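Local coordinates for protein biliverdin reductase (PDB 5B3T) that probably reduces the linear tetrapyrrole biliverdin with NAD(P)H, as a Gfo/Idh/MocA-family enzyme with a Rossmann-type nucleotide-binding domain, at residues A81-L86 with H175-F180; L103-A108 with V130-L135; A167-T172 with P214-A219. One frame throughout, in Å; residues are numbered along the deposited sequence.

Contact 1 of 3, residues A81-L86 with H175-F180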
loop_
_atom_site.group_PDB
_atom_site.type_symbol
_atom_site.label_atom_id
_atom_site.label_comp_id
_atom_site.label_asym_id
_atom_site.label_seq_id
_atom_site.Cartn_x
_atom_site.Cartn_y
_atom_site.Cartn_z
ATOM N N ALA A 81 -9.670 -0.990 1.565
ATOM C CA ALA A 81 -8.817 -0.582 0.446
ATOM C C ALA A 81 -9.527 0.577 -0.257
ATOM O O ALA A 81 -10.127 0.421 -1.323
ATOM C CB ALA A 81 -8.539 -1.734 -0.518
ATOM N N THR A 82 -9.414 1.796 0.357
ATOM C CA THR A 82 -10.213 2.918 -0.109
ATOM C C THR A 82 -9.400 4.207 -0.020
ATOM O O THR A 82 -8.172 4.190 -0.194
ATOM C CB THR A 82 -11.525 2.987 0.708
ATOM O OG1 THR A 82 -12.351 4.063 0.244
ATOM C CG2 THR A 82 -11.248 3.165 2.206
ATOM N N ILE A 83 -10.085 5.327 0.205
ATOM C CA ILE A 83 -9.437 6.631 0.313
ATOM C C ILE A 83 -8.390 6.612 1.423
ATOM O O ILE A 83 -8.667 6.157 2.540
ATOM C CB ILE A 83 -10.510 7.704 0.569
ATOM C CG1 ILE A 83 -11.440 7.827 -0.649
ATOM C CG2 ILE A 83 -9.879 9.020 0.927
ATOM C CD1 ILE A 83 -12.707 8.658 -0.389
ATOM N N ASN A 84 -7.222 7.160 1.141
ATOM C CA ASN A 84 -6.073 7.074 2.044
ATOM C C ASN A 84 -6.421 7.525 3.457
ATOM O O ASN A 84 -6.123 6.831 4.435
ATOM C CB ASN A 84 -4.913 7.917 1.501
ATOM C CG ASN A 84 -4.208 7.261 0.330
ATOM O OD1 ASN A 84 -4.401 6.076 0.059
ATOM N ND2 ASN A 84 -3.372 8.029 -0.361
ATOM N N GLN A 85 -7.056 8.693 3.580
ATOM C CA GLN A 85 -7.286 9.284 4.896
ATOM C C GLN A 85 -8.171 8.407 5.776
ATOM O O GLN A 85 -8.060 8.452 7.005
ATOM C CB GLN A 85 -7.909 10.673 4.733
ATOM C CG GLN A 85 -8.060 11.454 6.034
ATOM C CD GLN A 85 -8.680 12.824 5.825
ATOM O OE1 GLN A 85 -9.532 13.008 4.953
ATOM N NE2 GLN A 85 -8.257 13.794 6.628
ATOM N N LEU A 86 -9.035 7.592 5.170
ATOM C CA LEU A 86 -10.055 6.860 5.914
ATOM C C LEU A 86 -9.545 5.593 6.590
ATOM O O LEU A 86 -10.238 5.068 7.470
ATOM C CB LEU A 86 -11.212 6.488 4.982
ATOM C CG LEU A 86 -12.058 7.624 4.412
ATOM C CD1 LEU A 86 -13.136 7.068 3.493
ATOM C CD2 LEU A 86 -12.678 8.424 5.544
ATOM N N HIS A 175 -5.781 17.493 -0.803
ATOM C CA HIS A 175 -4.714 17.551 0.198
ATOM C C HIS A 175 -4.982 16.622 1.378
ATOM O O HIS A 175 -4.130 15.805 1.747
ATOM C CB HIS A 175 -4.533 18.988 0.695
ATOM C CG HIS A 175 -3.708 19.851 -0.209
ATOM N ND1 HIS A 175 -2.340 19.728 -0.310
ATOM C CD2 HIS A 175 -4.057 20.869 -1.033
ATOM C CE1 HIS A 175 -1.881 20.624 -1.168
ATOM N NE2 HIS A 175 -2.903 21.329 -1.619
ATOM N N GLN A 176 -6.165 16.731 1.982
ATOM C CA GLN A 176 -6.438 15.989 3.209
ATOM C C GLN A 176 -6.745 14.519 2.937
ATOM O O GLN A 176 -6.272 13.641 3.667
ATOM C CB GLN A 176 -7.589 16.649 3.969
ATOM C CG GLN A 176 -7.217 17.989 4.590
ATOM C CD GLN A 176 -8.379 18.628 5.322
ATOM O OE1 GLN A 176 -9.395 17.982 5.577
ATOM N NE2 GLN A 176 -8.232 19.902 5.669
ATOM N N GLN A 177 -7.532 14.227 1.897
ATOM C CA GLN A 177 -7.909 12.842 1.627
ATOM C C GLN A 177 -6.723 12.025 1.128
ATOM O O GLN A 177 -6.562 10.861 1.513
ATOM C CB GLN A 177 -9.053 12.795 0.615
ATOM C CG GLN A 177 -10.396 13.246 1.170
ATOM C CD GLN A 177 -11.498 13.209 0.130
ATOM O OE1 GLN A 177 -11.529 14.029 -0.788
ATOM N NE2 GLN A 177 -12.410 12.253 0.266
ATOM N N PHE A 178 -5.889 12.610 0.267
ATOM C CA PHE A 178 -4.739 11.876 -0.247
ATOM C C PHE A 178 -3.620 11.799 0.784
ATOM O O PHE A 178 -2.921 10.784 0.870
ATOM C CB PHE A 178 -4.243 12.520 -1.542
ATOM C CG PHE A 178 -3.065 11.820 -2.153
ATOM C CD1 PHE A 178 -3.174 10.508 -2.594
ATOM C CD2 PHE A 178 -1.854 12.470 -2.296
ATOM C CE1 PHE A 178 -2.090 9.858 -3.158
ATOM C CE2 PHE A 178 -0.769 11.826 -2.861
ATOM C CZ PHE A 178 -0.889 10.516 -3.291
ATOM N N GLY A 179 -3.447 12.849 1.578
ATOM C CA GLY A 179 -2.449 12.845 2.624
ATOM C C GLY A 179 -1.042 13.064 2.099
ATOM O O GLY A 179 -0.818 13.477 0.956
ATOM N N PHE A 180 -0.079 12.775 2.967
ATOM C CA PHE A 180 1.330 12.963 2.647
ATOM C C PHE A 180 1.693 12.181 1.387
ATOM O O PHE A 180 1.574 10.948 1.378
ATOM C CB PHE A 180 2.208 12.526 3.817
ATOM C CG PHE A 180 3.667 12.838 3.631
ATOM C CD1 PHE A 180 4.073 14.106 3.243
ATOM C CD2 PHE A 180 4.631 11.871 3.853
ATOM C CE1 PHE A 180 5.415 14.400 3.070
ATOM C CE2 PHE A 180 5.975 12.160 3.685
ATOM C CZ PHE A 180 6.367 13.427 3.293
#

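Contact 2 of 3, residues L103-A108 with V130-L135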
loop_
_atom_site.group_PDB
_atom_site.type_symbol
_atom_site.label_atom_id
_atom_site.label_comp_id
_atom_site.label_asym_id
_atom_site.label_seq_id
_atom_site.Cartn_x
_atom_site.Cartn_y
_atom_site.Cartn_z
ATOM N N LEU A 103 -6.121 -4.720 5.620
ATOM C CA LEU A 103 -5.958 -3.457 4.920
ATOM C C LEU A 103 -4.937 -3.599 3.803
ATOM O O LEU A 103 -3.938 -4.311 3.944
ATOM C CB LEU A 103 -5.496 -2.340 5.865
ATOM C CG LEU A 103 -6.397 -1.844 6.994
ATOM C CD1 LEU A 103 -5.751 -2.136 8.336
ATOM C CD2 LEU A 103 -6.659 -0.352 6.838
ATOM N N GLU A 104 -5.203 -2.925 2.691
ATOM C CA GLU A 104 -4.136 -2.521 1.793
ATOM C C GLU A 104 -3.500 -1.269 2.380
ATOM O O GLU A 104 -4.208 -0.316 2.720
ATOM C CB GLU A 104 -4.678 -2.248 0.390
ATOM C CG GLU A 104 -3.608 -1.930 -0.649
ATOM C CD GLU A 104 -2.787 -3.148 -1.039
ATOM O OE1 GLU A 104 -3.188 -4.278 -0.686
ATOM O OE2 GLU A 104 -1.747 -2.977 -1.707
ATOM N N TYR A 105 -2.180 -1.288 2.541
ATOM C CA TYR A 105 -1.450 -0.153 3.100
ATOM C C TYR A 105 -1.895 1.133 2.400
ATOM O O TYR A 105 -2.066 1.137 1.184
ATOM C CB TYR A 105 0.057 -0.366 2.952
ATOM C CG TYR A 105 0.890 0.613 3.738
ATOM C CD1 TYR A 105 1.192 0.379 5.074
ATOM C CD2 TYR A 105 1.365 1.779 3.152
ATOM C CE1 TYR A 105 1.948 1.275 5.800
ATOM C CE2 TYR A 105 2.119 2.683 3.873
ATOM C CZ TYR A 105 2.410 2.426 5.194
ATOM O OH TYR A 105 3.163 3.324 5.914
ATOM N N PRO A 106 -2.080 2.234 3.151
ATOM C CA PRO A 106 -1.673 2.584 4.519
ATOM C C PRO A 106 -2.441 1.932 5.663
ATOM O O PRO A 106 -3.603 1.547 5.524
ATOM C CB PRO A 106 -1.901 4.094 4.556
ATOM C CG PRO A 106 -3.083 4.284 3.679
ATOM C CD PRO A 106 -2.923 3.289 2.558
ATOM N N LEU A 107 -1.764 1.839 6.809
ATOM C CA LEU A 107 -2.390 1.360 8.035
ATOM C C LEU A 107 -3.086 2.491 8.783
ATOM O O LEU A 107 -4.203 2.312 9.283
ATOM C CB LEU A 107 -1.339 0.690 8.924
ATOM C CG LEU A 107 -1.636 0.463 10.410
ATOM C CD1 LEU A 107 -2.832 -0.458 10.596
ATOM C CD2 LEU A 107 -0.403 -0.110 11.101
ATOM N N ALA A 108 -2.450 3.658 8.867
ATOM C CA ALA A 108 -2.995 4.790 9.610
ATOM C C ALA A 108 -2.231 6.045 9.201
ATOM O O ALA A 108 -1.277 5.990 8.417
ATOM C CB ALA A 108 -2.914 4.557 11.120
ATOM N N VAL A 130 -2.036 -6.197 7.416
ATOM C CA VAL A 130 -1.776 -5.171 6.415
ATOM C C VAL A 130 -0.746 -5.704 5.429
ATOM O O VAL A 130 0.293 -6.236 5.836
ATOM C CB VAL A 130 -1.272 -3.860 7.048
ATOM C CG1 VAL A 130 -1.023 -2.807 5.971
ATOM C CG2 VAL A 130 -2.257 -3.349 8.084
ATOM N N GLU A 131 -1.034 -5.561 4.139
ATOM C CA GLU A 131 -0.056 -5.803 3.091
ATOM C C GLU A 131 -0.041 -4.617 2.137
ATOM O O GLU A 131 -0.925 -3.756 2.158
ATOM C CB GLU A 131 -0.341 -7.101 2.323
ATOM C CG GLU A 131 0.632 -8.239 2.633
ATOM C CD GLU A 131 2.077 -7.940 2.229
ATOM O OE1 GLU A 131 2.337 -6.907 1.574
ATOM O OE2 GLU A 131 2.963 -8.753 2.570
ATOM N N HIS A 132 0.990 -4.582 1.295
ATOM C CA HIS A 132 1.179 -3.511 0.315
ATOM C C HIS A 132 1.553 -4.191 -1.000
ATOM O O HIS A 132 2.736 -4.354 -1.313
ATOM C CB HIS A 132 2.244 -2.528 0.780
ATOM C CG HIS A 132 2.239 -1.229 0.036
ATOM N ND1 HIS A 132 3.237 -0.290 0.175
ATOM C CD2 HIS A 132 1.355 -0.712 -0.851
ATOM C CE1 HIS A 132 2.969 0.751 -0.594
ATOM N NE2 HIS A 132 1.834 0.519 -1.227
ATOM N N ILE A 133 0.534 -4.590 -1.764
ATOM C CA ILE A 133 0.713 -5.412 -2.952
ATOM C C ILE A 133 0.308 -4.675 -4.222
ATOM O O ILE A 133 0.917 -4.873 -5.279
ATOM C CB ILE A 133 -0.069 -6.738 -2.822
ATOM C CG1 ILE A 133 0.418 -7.526 -1.607
ATOM C CG2 ILE A 133 0.062 -7.583 -4.085
ATOM C CD1 ILE A 133 -0.443 -8.724 -1.260
ATOM N N GLU A 134 -0.707 -3.810 -4.140
ATOM C CA GLU A 134 -1.230 -3.158 -5.337
ATOM C C GLU A 134 -0.160 -2.325 -6.034
ATOM O O GLU A 134 -0.075 -2.318 -7.268
ATOM C CB GLU A 134 -2.439 -2.295 -4.973
ATOM C CG GLU A 134 -3.187 -1.723 -6.167
ATOM C CD GLU A 134 -2.588 -0.426 -6.671
ATOM O OE1 GLU A 134 -1.968 0.296 -5.862
ATOM O OE2 GLU A 134 -2.731 -0.133 -7.878
ATOM N N LEU A 135 0.664 -1.620 -5.264
ATOM C CA LEU A 135 1.735 -0.799 -5.826
ATOM C C LEU A 135 2.981 -1.663 -5.994
ATOM O O LEU A 135 3.691 -1.950 -5.026
ATOM C CB LEU A 135 2.015 0.408 -4.938
ATOM C CG LEU A 135 3.147 1.328 -5.407
ATOM C CD1 LEU A 135 2.795 1.986 -6.735
ATOM C CD2 LEU A 135 3.479 2.374 -4.347
#

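Contact 3 of 3, residues A167-T172 with P214-A219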
loop_
_atom_site.group_PDB
_atom_site.type_symbol
_atom_site.label_atom_id
_atom_site.label_comp_id
_atom_site.label_asym_id
_atom_site.label_seq_id
_atom_site.Cartn_x
_atom_site.Cartn_y
_atom_site.Cartn_z
ATOM N N ALA A 167 -5.714 18.134 -13.925
ATOM C CA ALA A 167 -5.780 17.447 -12.648
ATOM C C ALA A 167 -7.239 17.320 -12.218
ATOM O O ALA A 167 -7.980 18.309 -12.260
ATOM C CB ALA A 167 -4.978 18.196 -11.588
ATOM N N PRO A 168 -7.684 16.139 -11.807
ATOM C CA PRO A 168 -9.096 15.957 -11.465
ATOM C C PRO A 168 -9.437 16.558 -10.111
ATOM O O PRO A 168 -8.569 16.864 -9.291
ATOM C CB PRO A 168 -9.250 14.433 -11.443
ATOM C CG PRO A 168 -7.901 13.955 -10.982
ATOM C CD PRO A 168 -6.895 14.913 -11.584
ATOM N N GLN A 169 -10.737 16.724 -9.890
ATOM C CA GLN A 169 -11.244 17.131 -8.584
ATOM C C GLN A 169 -11.763 15.897 -7.847
ATOM O O GLN A 169 -12.960 15.716 -7.618
ATOM C CB GLN A 169 -12.324 18.198 -8.737
ATOM C CG GLN A 169 -12.360 19.187 -7.581
ATOM C CD GLN A 169 -13.735 19.785 -7.350
ATOM O OE1 GLN A 169 -14.753 19.190 -7.705
ATOM N NE2 GLN A 169 -13.770 20.969 -6.749
ATOM N N ARG A 170 -10.817 15.030 -7.487
ATOM C CA ARG A 170 -11.116 13.799 -6.771
ATOM C C ARG A 170 -10.115 13.631 -5.633
ATOM O O ARG A 170 -9.151 14.392 -5.505
ATOM C CB ARG A 170 -11.108 12.586 -7.712
ATOM C CG ARG A 170 -9.749 12.256 -8.299
ATOM C CD ARG A 170 -9.842 11.127 -9.315
ATOM N NE ARG A 170 -10.379 9.900 -8.734
ATOM C CZ ARG A 170 -10.096 8.679 -9.176
ATOM N NH1 ARG A 170 -9.273 8.519 -10.203
ATOM N NH2 ARG A 170 -10.631 7.617 -8.588
ATOM N N TRP A 171 -10.350 12.610 -4.801
ATOM C CA TRP A 171 -9.634 12.508 -3.532
ATOM C C TRP A 171 -8.135 12.313 -3.721
ATOM O O TRP A 171 -7.350 12.691 -2.845
ATOM C CB TRP A 171 -10.220 11.374 -2.684
ATOM C CG TRP A 171 -9.933 9.981 -3.182
ATOM C CD1 TRP A 171 -10.721 9.223 -4.000
ATOM C CD2 TRP A 171 -8.792 9.174 -2.865
ATOM N NE1 TRP A 171 -10.133 7.999 -4.221
ATOM C CE2 TRP A 171 -8.948 7.945 -3.535
ATOM C CE3 TRP A 171 -7.648 9.375 -2.085
ATOM C CZ2 TRP A 171 -8.005 6.920 -3.449
ATOM C CZ3 TRP A 171 -6.711 8.356 -2.000
ATOM C CH2 TRP A 171 -6.896 7.145 -2.679
ATOM N N THR A 172 -7.713 11.742 -4.852
ATOM C CA THR A 172 -6.289 11.517 -5.084
ATOM C C THR A 172 -5.511 12.809 -5.301
ATOM O O THR A 172 -4.278 12.789 -5.218
ATOM C CB THR A 172 -6.090 10.584 -6.281
ATOM O OG1 THR A 172 -6.868 11.050 -7.388
ATOM C CG2 THR A 172 -6.510 9.161 -5.928
ATOM N N PRO A 214 -8.124 25.792 -3.057
ATOM C CA PRO A 214 -6.856 25.324 -2.478
ATOM C C PRO A 214 -6.961 24.028 -1.687
ATOM O O PRO A 214 -5.941 23.560 -1.171
ATOM C CB PRO A 214 -6.442 26.493 -1.573
ATOM C CG PRO A 214 -7.738 27.110 -1.168
ATOM C CD PRO A 214 -8.642 26.987 -2.368
ATOM N N GLU A 215 -8.150 23.433 -1.564
ATOM C CA GLU A 215 -8.257 22.101 -0.983
ATOM C C GLU A 215 -7.759 21.019 -1.930
ATOM O O GLU A 215 -7.509 19.891 -1.491
ATOM C CB GLU A 215 -9.703 21.800 -0.590
ATOM C CG GLU A 215 -10.240 22.669 0.526
ATOM C CD GLU A 215 -11.533 22.125 1.095
ATOM O OE1 GLU A 215 -11.612 20.898 1.314
ATOM O OE2 GLU A 215 -12.469 22.920 1.317
ATOM N N TYR A 216 -7.626 21.336 -3.212
ATOM C CA TYR A 216 -7.068 20.440 -4.208
ATOM C C TYR A 216 -5.748 21.008 -4.709
ATOM O O TYR A 216 -5.560 22.226 -4.760
ATOM C CB TYR A 216 -8.032 20.254 -5.383
ATOM C CG TYR A 216 -9.319 19.552 -5.016
ATOM C CD1 TYR A 216 -10.413 20.266 -4.541
ATOM C CD2 TYR A 216 -9.444 18.176 -5.149
ATOM C CE1 TYR A 216 -11.591 19.627 -4.202
ATOM C CE2 TYR A 216 -10.619 17.528 -4.816
ATOM C CZ TYR A 216 -11.688 18.258 -4.342
ATOM O OH TYR A 216 -12.859 17.616 -4.011
ATOM N N PHE A 217 -4.828 20.121 -5.064
ATOM C CA PHE A 217 -3.640 20.523 -5.795
ATOM C C PHE A 217 -3.747 20.023 -7.228
ATOM O O PHE A 217 -4.385 19.002 -7.505
ATOM C CB PHE A 217 -2.346 20.015 -5.138
ATOM C CG PHE A 217 -2.265 18.515 -4.983
ATOM C CD1 PHE A 217 -1.673 17.735 -5.965
ATOM C CD2 PHE A 217 -2.738 17.891 -3.835
ATOM C CE1 PHE A 217 -1.580 16.357 -5.823
ATOM C CE2 PHE A 217 -2.645 16.511 -3.687
ATOM C CZ PHE A 217 -2.066 15.746 -4.680
ATOM N N ARG A 218 -3.148 20.776 -8.144
ATOM C CA ARG A 218 -3.089 20.365 -9.536
ATOM C C ARG A 218 -1.783 19.673 -9.884
ATOM O O ARG A 218 -1.689 19.061 -10.951
ATOM C CB ARG A 218 -3.299 21.569 -10.463
ATOM C CG ARG A 218 -2.233 22.641 -10.370
ATOM C CD ARG A 218 -2.568 23.807 -11.289
ATOM N NE ARG A 218 -1.409 24.660 -11.528
ATOM C CZ ARG A 218 -0.607 24.539 -12.580
ATOM N NH1 ARG A 218 -0.847 23.605 -13.490
ATOM N NH2 ARG A 218 0.429 25.353 -12.727
ATOM N N ALA A 219 -0.781 19.764 -9.014
ATOM C CA ALA A 219 0.464 19.034 -9.181
ATOM C C ALA A 219 1.167 18.981 -7.836
ATOM O O ALA A 219 0.982 19.860 -6.989
ATOM C CB ALA A 219 1.374 19.681 -10.235
HETATM O O HOH W 1 -7.101 18.878 -8.656
#

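Contact 1 of 3, residues A81-L86 with H175-F180
Residues that bind NADP(+) come from both the Rossmann domain and the C-terminal alpha/beta domain, and here the loop after strand 77-80 meets the end of the short helix 175-178 between the two. Asn84, which binds NADP(+) in this protein, though the present model is the apo form, makes the main bond: its amide nitrogen ND2 donates to the backbone O of Phe178 at 3.1 Å. The bond is nearly straight (166°), lies almost in the plane of the Asn84 amide, and comes in on a lone pair in the carbonyl plane, so it fixes which way the amide is turned. With CG beside its own backbone N (chi1 -75°), Asn84 runs alongside Phe178, and ND2 also comes within 3.3 Å of ring atom CD1 of Phe178, a ring in cation-pi contact with Lys240. One residue on, the backbone N of Gln85 makes a weak, bent hydrogen bond to Gln177 O at 3.0 Å. The extended Gln85 side chain passes alongside Gln176, its CD 3.3 Å from the backbone O of Gln176. One residue before Asn84, Ile83 crosses Gln177 obliquely, CD1 lying 3.7 Å from NE2 of Gln177, while Trp171, another NADP(+) residue, touches both side chains. Carbonyls at the C-terminal end of a helix, taken up by an amide and a backbone N-H from a loop, make this a polar interdomain seam beside a dinucleotide site.

Contact 2 of 3, residues L103-A108 with V130-L135
Strands 100-104 and 128-131 are neighbours in the parallel sheet of the Rossmann domain, joined through helix 111-124 in a beta-alpha-beta crossover, and this contact takes in their C-terminal ends. Backbone bonds come first. Glu131 N donates to Leu103 O at 3.2 Å, and Tyr105 N to Glu131 O at 2.8 Å, both nearly along the C=O axis; the second carries the pairing one step past the end of strand 100-104. Apolar contacts gather round Val130, on the face it shares with Leu103. CG2 of Val130 meets CD1 of Leu103 at 3.7 Å and also CD1 of Leu107, whose side chain crosses that of Val130 at about a right angle, while CG1 of Val130 lies at the edge of the Tyr105 ring. Beyond the strands comes a CH-pi contact: CB of Tyr105 sits over a face of the His132 ring, 4.1 Å from its centroid, and ND1 of His132 is bonded to Ser187 OG. Tyr105 itself binds NADP(+), and a cis peptide follows it. The buried carboxylate of Glu104 supplies the side-chain hydrogen bonds between the two segments. CG is anti to the backbone N, and a bend at chi2 (72°) brings OE2 to two backbone N-H groups. Both grip OE2 at 2.8 Å: Ile133 N on the syn lone pair, and Glu134 N, straighter at 171°, from above the carboxylate plane.

Contact 3 of 3, residues A167-T172 with P214-A219
Arg170 and Trp171, both NADP(+)-binding residues of this protein, belong to a loop that passes over Tyr216, just before strand 217-228. CG of Gln169, the residue ahead of them, stands over the centre of the Tyr216 ring in a CH-pi contact, 3.5 Å from the centroid and 13° off the ring normal. The Gln169 chain crosses the tyrosine at about a right angle, with NE2 3.6 Å from CE1 of Tyr216. The backbone O of Arg170 lies at the ring's edge, in its plane, 3.5 Å from CE2 of Tyr216, so the loop wraps the ring from above and from one side; His174 meets it edge-to-face. An alanine in place of Tyr216 would remove the ring under Gln169 CG and beside Arg170 O, and would probably leave the NADP(+)-binding loop less firmly held. Strand 217-228 belongs to the mixed sheet of the C-terminal domain, where Arg218 and Ala219 both face Trp209 of the adjacent strand in a classic beta bulge. Near this bulge CB of Ala167 packs 3.5 Å from the backbone O of Arg218, whose guanidinium reaches on to a salt bridge with Glu242. A water joins the backbones, donating to Pro168 O at 2.6 Å and to Phe217 O at 3.0 Å. The Phe217 ring comes near Thr172 O obliquely, CZ 3.7 Å away; that oxygen accepts a hydrogen bond from Lys240 NZ.

Contact 2 is the buried one, close to the centre of the chain and wholly within the Rossmann domain; contact 1 is a surface contact across the two domains, and contact 3, partly buried, stays in the C-terminal domain. Their chemistry follows their place: strand pairing and a buried carboxylate in contact 2, loop donors meeting helix carbonyls in contact 1, ring packing and a bridging water in contact 3. Contacts 1 and 3 hold successive parts of one region, since loop 167-172 runs on toward helix 175-178, and a probable backbone hydrogen bond links His175 to Glu215. Contact 1 also touches contact 2, Asn84 OD1 packing on Pro106 CD. All three contain NADP(+)-binding residues.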